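PDB 3K6J: protein F01G10.3, confirmed by transcript evidence from Caenorhabditis elegans, which probably oxidises (3S)-3-hydroxyacyl-CoA with NAD+ as the dehydrogenase part of a multifunctional enzyme, and carries a bound zinc ion. Local coordinates for residues A[87-90]-A[91-95]; A[98-101]-A[102-106]; A[366-369]-A[370-374]. All coordinates share one frame; numbering follows the deposited sequence.

Contact 1 of 3, residues A[87-90]-A[91-95]; sequences EQRC and KQELE
Arg89 and Glu93, one helical turn apart, meet through the arginine's methylenes and not through its charge. Glu93 OE1 lies 3.3 Å from Arg89 CD and almost as near to CG, whereas Arg89 NE stays 4.7 Å from Glu93 OE1, too far for a salt bridge. The torsions explain this: Arg89 sets CG opposite its own backbone N (chi1 180°) and then bends at chi3, which carries the guanidinium off, its plane 83° from that of the carboxylate. The other carboxylate oxygen, Glu93 OE2, forms a salt bridge with Lys67 of helix 64-75, the helix that Leu94 also touches.

The backbone carries the i to i+4 bonds of an alpha helix. Glu93 N donates to Arg89 O over 2.7 Å, and Leu94 N to Cys90 O over 2.8 Å. Lys91 lays its aliphatic chain past the preceding turn, CG 3.3 Å from Glu87 O. Further out, Glu87 OE1 is hydrogen-bonded to Ser123, and the side chains of Glu87, Cys90 and Lys91 rest on Ile121 of edge strand 119-122, placing this first part of helix 87-103 against the Rossmann-type sheet. Charges of opposite sign at i and i+4 thus need not pair: here the acid is committed to a neighbouring helix, and its local partner contributes chiefly hydrocarbon.

Contact 2 of 3, residues A[98-101]-A[102-106]; sequences YARE and KSFKR. With PO4 (phosphate ion), chain D.
Tyr98 O accepts a hydrogen bond from Lys102 N, and the Tyr98 hydroxyl is hydrogen-bonded to Asn116 of helix 109-116. Ala99 O takes Ser103 N at 3.1 Å, in the last regular turns of helix 87-103. Arg100 O receives Ser103 OG at 2.7 Å, while the extended Arg100 side chain sets one guanidinium face against the rim of Phe104: CE2 lies 3.4 Å from Arg100 CZ, and the two planes stand 83° apart. Arg100 NE gives a weak hydrogen bond to O3 of a phosphate, probably from the crystallisation liquor. Glu101, bent at chi2 (-70°), turns its carboxylate toward Arg106, whose NH1 meets the syn lone pair of OE2 at 2.8 Å in a salt bridge. Glu101 OE1 is hydrogen-bonded to Asn194, and Arg106 NH1 also lies 3.2 Å from phosphate O1. With an alanine in place of Arg106 the backbone bond could remain, but Glu101 OE2 would probably lose its cationic mate beside the phosphate. The chain closes with Lys105 at positive phi (70°), Lys105 N bonded to Lys102 O and Arg106 N to Glu101 O at 2.9 Å: a Schellman motif ending a helix of the Rossmann-type domain.

Contact 3 of 3, residues A[366-369]-A[370-374]; sequences TVNE and GYRCI
Glu369 begins its course beside Gly370 and ends near Arg372 and Cys373. Its CB sits 3.2 Å from Gly370 N; CG, opposite the backbone N (chi1 179°), is still close to that amide. A bend at chi2 (65°) swings the carboxylate forward along the helix, where CD approaches Arg372 CB. At the tip the branches part: OE2 comes 3.8 Å from Arg372 CB, while OE1 lies 4.1 Å from Cys373 SG and forms a salt bridge with Arg239 of helix 234-253. The Arg372 guanidinium is turned 70° from the carboxylate, and Arg372 NE remains 5.0 Å from Glu369 OE2; Arg372 NH1 makes a long, weak ion pair with Glu375.

On another flank, Val367 and Tyr371 lie side by side and point the same way, Val367 CG1 meeting the ring edge at CE1 over 3.9 Å. The phenol hydroxyl is hydrogen-bonded to Trp395, and the Tyr371 side chain packs on Ala436, Leu437 and Ala440 of helix 435-440. The backbone follows the i to i+4 pattern: Arg372 N reaches Asn368 O at 3.0 Å, and Cys373 N bonds to Glu369 O at 2.9 Å. Helix 355-375 therefore presents different chemistry to different neighbours, an acid toward Arg239 of helix 234-253 and the Tyr371 side chain against helix 435-440, so that the salt bridge of Glu369 joins two helices instead of two turns of one.

Contacts 1 and 2 follow one another on helix 87-103, their centres 16 Å apart, in the NAD-binding part of the chain; contact 3 sits on helix 355-375, across the chain's centre from both. The first two are partly buried, with several exposed residues, whereas contact 3 is buried. Their chemistry differs with place. Contact 1 belongs to the body of a helix lying on a sheet edge, and its acid is paired outside the segments; contact 2 ends that helix and keeps the Glu101-Arg106 salt bridge within its own segments, beside a phosphate. Contact 3, packed against several helices and loops, resembles contact 1 in sending its glutamate to another helix, but adds an aliphatic-aromatic pair.

Contact 1 of 3, residues A[87-90]-A[91-95]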
loop_
_atom_site.group_PDB
_atom_site.type_symbol
_atom_site.label_atom_id
_atom_site.label_comp_id
_atom_site.label_asym_id
_atom_site.label_seq_id
_atom_site.Cartn_x
_atom_site.Cartn_y
_atom_site.Cartn_z
ATOM N N GLU A 87 23.840 -13.561 -8.767
ATOM C CA GLU A 87 24.391 -12.623 -7.795
ATOM C C GLU A 87 24.884 -11.347 -8.453
ATOM O O GLU A 87 24.810 -10.250 -7.870
ATOM C CB GLU A 87 25.552 -13.261 -7.039
ATOM C CG GLU A 87 25.324 -14.706 -6.583
ATOM C CD GLU A 87 26.499 -15.259 -5.798
ATOM O OE1 GLU A 87 26.494 -16.464 -5.449
ATOM O OE2 GLU A 87 27.440 -14.489 -5.520
ATOM N N GLN A 88 25.411 -11.500 -9.667
ATOM C CA GLN A 88 26.006 -10.388 -10.370
ATOM C C GLN A 88 24.933 -9.461 -10.938
ATOM O O GLN A 88 25.019 -8.248 -10.760
ATOM C CB GLN A 88 26.965 -10.891 -11.459
ATOM C CG GLN A 88 28.130 -9.956 -11.729
ATOM C CD GLN A 88 28.811 -9.509 -10.448
ATOM O OE1 GLN A 88 29.193 -10.333 -9.597
ATOM N NE2 GLN A 88 28.967 -8.194 -10.297
ATOM N N ARG A 89 23.928 -10.019 -11.610
ATOM C CA ARG A 89 22.805 -9.210 -12.070
ATOM C C ARG A 89 22.137 -8.522 -10.872
ATOM O O ARG A 89 21.740 -7.365 -10.973
ATOM C CB ARG A 89 21.779 -10.042 -12.822
ATOM C CG ARG A 89 20.576 -9.222 -13.319
ATOM C CD ARG A 89 19.560 -10.087 -14.062
ATOM N NE ARG A 89 20.218 -10.919 -15.074
ATOM C CZ ARG A 89 20.055 -10.794 -16.390
ATOM N NH1 ARG A 89 20.718 -11.598 -17.214
ATOM N NH2 ARG A 89 19.223 -9.880 -16.885
ATOM N N CYS A 90 22.050 -9.229 -9.742
ATOM C CA CYS A 90 21.419 -8.686 -8.549
ATOM C C CYS A 90 22.106 -7.404 -8.065
ATOM O O CYS A 90 21.446 -6.377 -7.919
ATOM C CB CYS A 90 21.326 -9.727 -7.428
ATOM S SG CYS A 90 20.389 -9.113 -5.981
ATOM N N LYS A 91 23.419 -7.465 -7.844
ATOM C CA LYS A 91 24.206 -6.277 -7.470
ATOM C C LYS A 91 24.050 -5.125 -8.467
ATOM O O LYS A 91 24.040 -3.951 -8.073
ATOM C CB LYS A 91 25.673 -6.620 -7.308
ATOM C CG LYS A 91 25.954 -7.610 -6.196
ATOM C CD LYS A 91 27.440 -7.823 -5.969
ATOM C CE LYS A 91 27.661 -9.120 -5.209
ATOM N NZ LYS A 91 28.818 -8.995 -4.297
ATOM N N GLN A 92 23.907 -5.465 -9.748
ATOM C CA GLN A 92 23.634 -4.476 -10.792
ATOM C C GLN A 92 22.238 -3.872 -10.635
ATOM O O GLN A 92 22.077 -2.655 -10.660
ATOM C CB GLN A 92 23.870 -5.069 -12.204
ATOM C CG GLN A 92 25.401 -5.308 -12.482
ATOM C CD GLN A 92 25.761 -6.214 -13.695
ATOM O OE1 GLN A 92 26.953 -6.463 -13.957
ATOM N NE2 GLN A 92 24.752 -6.702 -14.423
ATOM N N GLU A 93 21.231 -4.720 -10.468
ATOM C CA GLU A 93 19.868 -4.250 -10.312
ATOM C C GLU A 93 19.698 -3.394 -9.046
ATOM O O GLU A 93 18.979 -2.387 -9.040
ATOM C CB GLU A 93 18.903 -5.425 -10.343
ATOM C CG GLU A 93 18.823 -6.020 -11.747
ATOM C CD GLU A 93 17.662 -6.941 -11.941
ATOM O OE1 GLU A 93 17.636 -7.647 -12.960
ATOM O OE2 GLU A 93 16.769 -6.963 -11.084
ATOM N N LEU A 94 20.401 -3.787 -7.996
ATOM C CA LEU A 94 20.359 -3.068 -6.744
ATOM C C LEU A 94 20.948 -1.660 -6.896
ATOM O O LEU A 94 20.455 -0.715 -6.279
ATOM C CB LEU A 94 21.109 -3.865 -5.686
ATOM C CG LEU A 94 20.918 -3.434 -4.246
ATOM C CD1 LEU A 94 19.484 -3.748 -3.715
ATOM C CD2 LEU A 94 21.984 -4.156 -3.441
ATOM N N GLU A 95 21.981 -1.525 -7.731
ATOM C CA GLU A 95 22.581 -0.213 -7.984
ATOM C C GLU A 95 21.588 0.692 -8.690
ATOM O O GLU A 95 21.512 1.860 -8.344
ATOM C CB GLU A 95 23.907 -0.286 -8.783
ATOM C CG GLU A 95 25.124 -0.832 -8.002
ATOM C CD GLU A 95 25.357 -0.125 -6.669
ATOM O OE1 GLU A 95 25.440 1.130 -6.662
ATOM O OE2 GLU A 95 25.473 -0.821 -5.624
#

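Contact 2 of 3, residues A[98-101]-A[102-106]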
loop_
_atom_site.group_PDB
_atom_site.type_symbol
_atom_site.label_atom_id
_atom_site.label_comp_id
_atom_site.label_asym_id
_atom_site.label_seq_id
_atom_site.Cartn_x
_atom_site.Cartn_y
_atom_site.Cartn_z
ATOM N N TYR A 98 19.095 1.745 -5.970
ATOM C CA TYR A 98 19.693 2.737 -5.090
ATOM C C TYR A 98 19.671 4.120 -5.705
ATOM O O TYR A 98 19.330 5.078 -5.018
ATOM C CB TYR A 98 21.143 2.403 -4.785
ATOM C CG TYR A 98 21.332 1.282 -3.811
ATOM C CD1 TYR A 98 20.314 0.925 -2.916
ATOM C CD2 TYR A 98 22.534 0.579 -3.768
ATOM C CE1 TYR A 98 20.493 -0.123 -2.009
ATOM C CE2 TYR A 98 22.730 -0.452 -2.867
ATOM C CZ TYR A 98 21.699 -0.802 -1.980
ATOM O OH TYR A 98 21.878 -1.841 -1.078
ATOM N N ALA A 99 20.022 4.202 -6.994
ATOM C CA ALA A 99 20.106 5.473 -7.726
ATOM C C ALA A 99 18.735 6.098 -7.927
ATOM O O ALA A 99 18.577 7.311 -7.815
ATOM C CB ALA A 99 20.789 5.273 -9.103
ATOM N N ARG A 100 17.754 5.270 -8.254
ATOM C CA ARG A 100 16.387 5.729 -8.408
ATOM C C ARG A 100 15.812 6.233 -7.065
ATOM O O ARG A 100 15.125 7.250 -7.021
ATOM C CB ARG A 100 15.545 4.610 -9.001
ATOM C CG ARG A 100 14.067 4.938 -9.110
ATOM C CD ARG A 100 13.302 3.875 -9.880
ATOM N NE ARG A 100 11.867 3.962 -9.598
ATOM C CZ ARG A 100 11.029 4.870 -10.113
ATOM N NH1 ARG A 100 11.472 5.805 -10.958
ATOM N NH2 ARG A 100 9.733 4.846 -9.781
ATOM N N GLU A 101 16.124 5.543 -5.979
ATOM C CA GLU A 101 15.579 5.899 -4.664
ATOM C C GLU A 101 16.170 7.212 -4.139
ATOM O O GLU A 101 15.448 8.028 -3.564
ATOM C CB GLU A 101 15.818 4.763 -3.665
ATOM C CG GLU A 101 14.921 3.555 -3.904
ATOM C CD GLU A 101 13.465 3.840 -3.570
ATOM O OE1 GLU A 101 13.097 3.786 -2.377
ATOM O OE2 GLU A 101 12.683 4.129 -4.498
ATOM N N LYS A 102 17.482 7.392 -4.329
ATOM C CA LYS A 102 18.152 8.640 -3.976
ATOM C C LYS A 102 17.536 9.789 -4.767
ATOM O O LYS A 102 17.240 10.832 -4.205
ATOM C CB LYS A 102 19.666 8.544 -4.217
ATOM C CG LYS A 102 20.377 7.620 -3.257
ATOM C CD LYS A 102 21.878 7.960 -3.119
ATOM C CE LYS A 102 22.615 7.735 -4.418
ATOM N NZ LYS A 102 23.856 8.545 -4.430
ATOM N N SER A 103 17.303 9.586 -6.061
ATOM C CA SER A 103 16.680 10.634 -6.871
ATOM C C SER A 103 15.303 11.089 -6.340
ATOM O O SER A 103 14.888 12.244 -6.555
ATOM C CB SER A 103 16.605 10.216 -8.331
ATOM O OG SER A 103 15.465 9.444 -8.592
ATOM N N PHE A 104 14.630 10.193 -5.622
ATOM C CA PHE A 104 13.373 10.511 -4.983
ATOM C C PHE A 104 13.517 10.929 -3.522
ATOM O O PHE A 104 12.523 11.244 -2.890
ATOM C CB PHE A 104 12.374 9.335 -5.141
ATOM C CG PHE A 104 11.848 9.182 -6.556
ATOM C CD1 PHE A 104 11.156 10.213 -7.169
ATOM C CD2 PHE A 104 12.066 8.017 -7.273
ATOM C CE1 PHE A 104 10.672 10.089 -8.477
ATOM C CE2 PHE A 104 11.581 7.880 -8.600
ATOM C CZ PHE A 104 10.884 8.912 -9.192
ATOM N N LYS A 105 14.748 10.921 -3.010
ATOM C CA LYS A 105 15.081 11.281 -1.627
ATOM C C LYS A 105 14.590 10.246 -0.614
ATOM O O LYS A 105 14.453 10.538 0.583
ATOM C CB LYS A 105 14.584 12.694 -1.268
ATOM C CG LYS A 105 15.302 13.830 -2.033
ATOM C CD LYS A 105 15.525 15.041 -1.136
ATOM C CE LYS A 105 16.072 16.245 -1.924
ATOM N NZ LYS A 105 16.804 17.254 -1.041
ATOM N N ARG A 106 14.328 9.034 -1.103
ATOM C CA ARG A 106 13.905 7.942 -0.238
ATOM C C ARG A 106 15.083 7.290 0.468
ATOM O O ARG A 106 14.923 6.689 1.530
ATOM C CB ARG A 106 13.163 6.899 -1.049
ATOM C CG ARG A 106 11.961 7.464 -1.696
ATOM C CD ARG A 106 11.416 6.497 -2.661
ATOM N NE ARG A 106 10.255 7.034 -3.331
ATOM C CZ ARG A 106 9.679 6.458 -4.377
ATOM N NH1 ARG A 106 10.186 5.320 -4.894
ATOM N NH2 ARG A 106 8.609 7.029 -4.902
HETATM P P PO4 D . 11.588 1.351 -6.383
HETATM O O1 PO4 D . 10.567 2.463 -6.308
HETATM O O2 PO4 D . 10.925 0.077 -6.845
HETATM O O3 PO4 D . 12.693 1.722 -7.349
HETATM O O4 PO4 D . 12.159 1.122 -5.002
#

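Contact 3 of 3, residues A[366-369]-A[370-374]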
loop_
_atom_site.group_PDB
_atom_site.type_symbol
_atom_site.label_atom_id
_atom_site.label_comp_id
_atom_site.label_asym_id
_atom_site.label_seq_id
_atom_site.Cartn_x
_atom_site.Cartn_y
_atom_site.Cartn_z
ATOM N N THR A 366 -14.807 8.312 -0.370
ATOM C CA THR A 366 -13.835 7.260 -0.116
ATOM C C THR A 366 -14.140 6.585 1.213
ATOM O O THR A 366 -14.160 5.324 1.301
ATOM C CB THR A 366 -12.425 7.824 -0.169
ATOM O OG1 THR A 366 -12.252 8.461 -1.433
ATOM C CG2 THR A 366 -11.380 6.729 -0.002
ATOM N N VAL A 367 -14.431 7.395 2.233
ATOM C CA VAL A 367 -14.838 6.853 3.530
ATOM C C VAL A 367 -16.058 5.922 3.386
ATOM O O VAL A 367 -16.095 4.817 3.943
ATOM C CB VAL A 367 -15.117 7.956 4.577
ATOM C CG1 VAL A 367 -15.728 7.345 5.870
ATOM C CG2 VAL A 367 -13.847 8.732 4.893
ATOM N N ASN A 368 -17.036 6.379 2.596
ATOM C CA ASN A 368 -18.258 5.626 2.362
ATOM C C ASN A 368 -17.993 4.277 1.688
ATOM O O ASN A 368 -18.583 3.282 2.083
ATOM C CB ASN A 368 -19.271 6.475 1.558
ATOM C CG ASN A 368 -20.581 5.743 1.335
ATOM O OD1 ASN A 368 -20.928 5.403 0.209
ATOM N ND2 ASN A 368 -21.278 5.439 2.418
ATOM N N GLU A 369 -17.119 4.253 0.675
ATOM C CA GLU A 369 -16.678 3.010 0.037
ATOM C C GLU A 369 -15.996 2.025 1.010
ATOM O O GLU A 369 -16.204 0.811 0.935
ATOM C CB GLU A 369 -15.747 3.300 -1.152
ATOM C CG GLU A 369 -15.219 2.038 -1.846
ATOM C CD GLU A 369 -16.336 1.218 -2.519
ATOM O OE1 GLU A 369 -16.090 0.047 -2.860
ATOM O OE2 GLU A 369 -17.467 1.723 -2.692
ATOM N N GLY A 370 -15.202 2.532 1.937
ATOM C CA GLY A 370 -14.683 1.676 2.998
ATOM C C GLY A 370 -15.804 0.958 3.736
ATOM O O GLY A 370 -15.730 -0.251 3.971
ATOM N N TYR A 371 -16.851 1.700 4.114
ATOM C CA TYR A 371 -17.985 1.080 4.830
ATOM C C TYR A 371 -18.715 0.079 3.944
ATOM O O TYR A 371 -19.158 -0.957 4.396
ATOM C CB TYR A 371 -18.907 2.147 5.405
ATOM C CG TYR A 371 -18.351 2.681 6.695
ATOM C CD1 TYR A 371 -17.702 3.909 6.753
ATOM C CD2 TYR A 371 -18.436 1.934 7.846
ATOM C CE1 TYR A 371 -17.180 4.372 7.951
ATOM C CE2 TYR A 371 -17.920 2.383 9.038
ATOM C CZ TYR A 371 -17.291 3.588 9.089
ATOM O OH TYR A 371 -16.787 4.002 10.301
ATOM N N ARG A 372 -18.791 0.389 2.662
ATOM C CA ARG A 372 -19.265 -0.544 1.657
ATOM C C ARG A 372 -18.457 -1.862 1.689
ATOM O O ARG A 372 -19.048 -2.943 1.680
ATOM C CB ARG A 372 -19.177 0.132 0.290
ATOM C CG ARG A 372 -20.242 -0.254 -0.689
ATOM C CD ARG A 372 -21.590 0.160 -0.199
ATOM N NE ARG A 372 -22.176 1.243 -0.972
ATOM C CZ ARG A 372 -23.441 1.631 -0.833
ATOM N NH1 ARG A 372 -24.237 1.025 0.045
ATOM N NH2 ARG A 372 -23.914 2.626 -1.565
ATOM N N CYS A 373 -17.118 -1.775 1.724
ATOM C CA CYS A 373 -16.254 -2.975 1.884
ATOM C C CYS A 373 -16.476 -3.701 3.198
ATOM O O CYS A 373 -16.507 -4.937 3.234
ATOM C CB CYS A 373 -14.764 -2.629 1.785
ATOM S SG CYS A 373 -14.258 -2.066 0.197
ATOM N N ILE A 374 -16.592 -2.943 4.285
ATOM C CA ILE A 374 -16.915 -3.556 5.565
ATOM C C ILE A 374 -18.236 -4.389 5.486
ATOM O O ILE A 374 -18.226 -5.600 5.746
ATOM C CB ILE A 374 -16.969 -2.521 6.710
ATOM C CG1 ILE A 374 -15.583 -1.913 6.953
ATOM C CG2 ILE A 374 -17.481 -3.170 7.991
ATOM C CD1 ILE A 374 -15.629 -0.610 7.703
#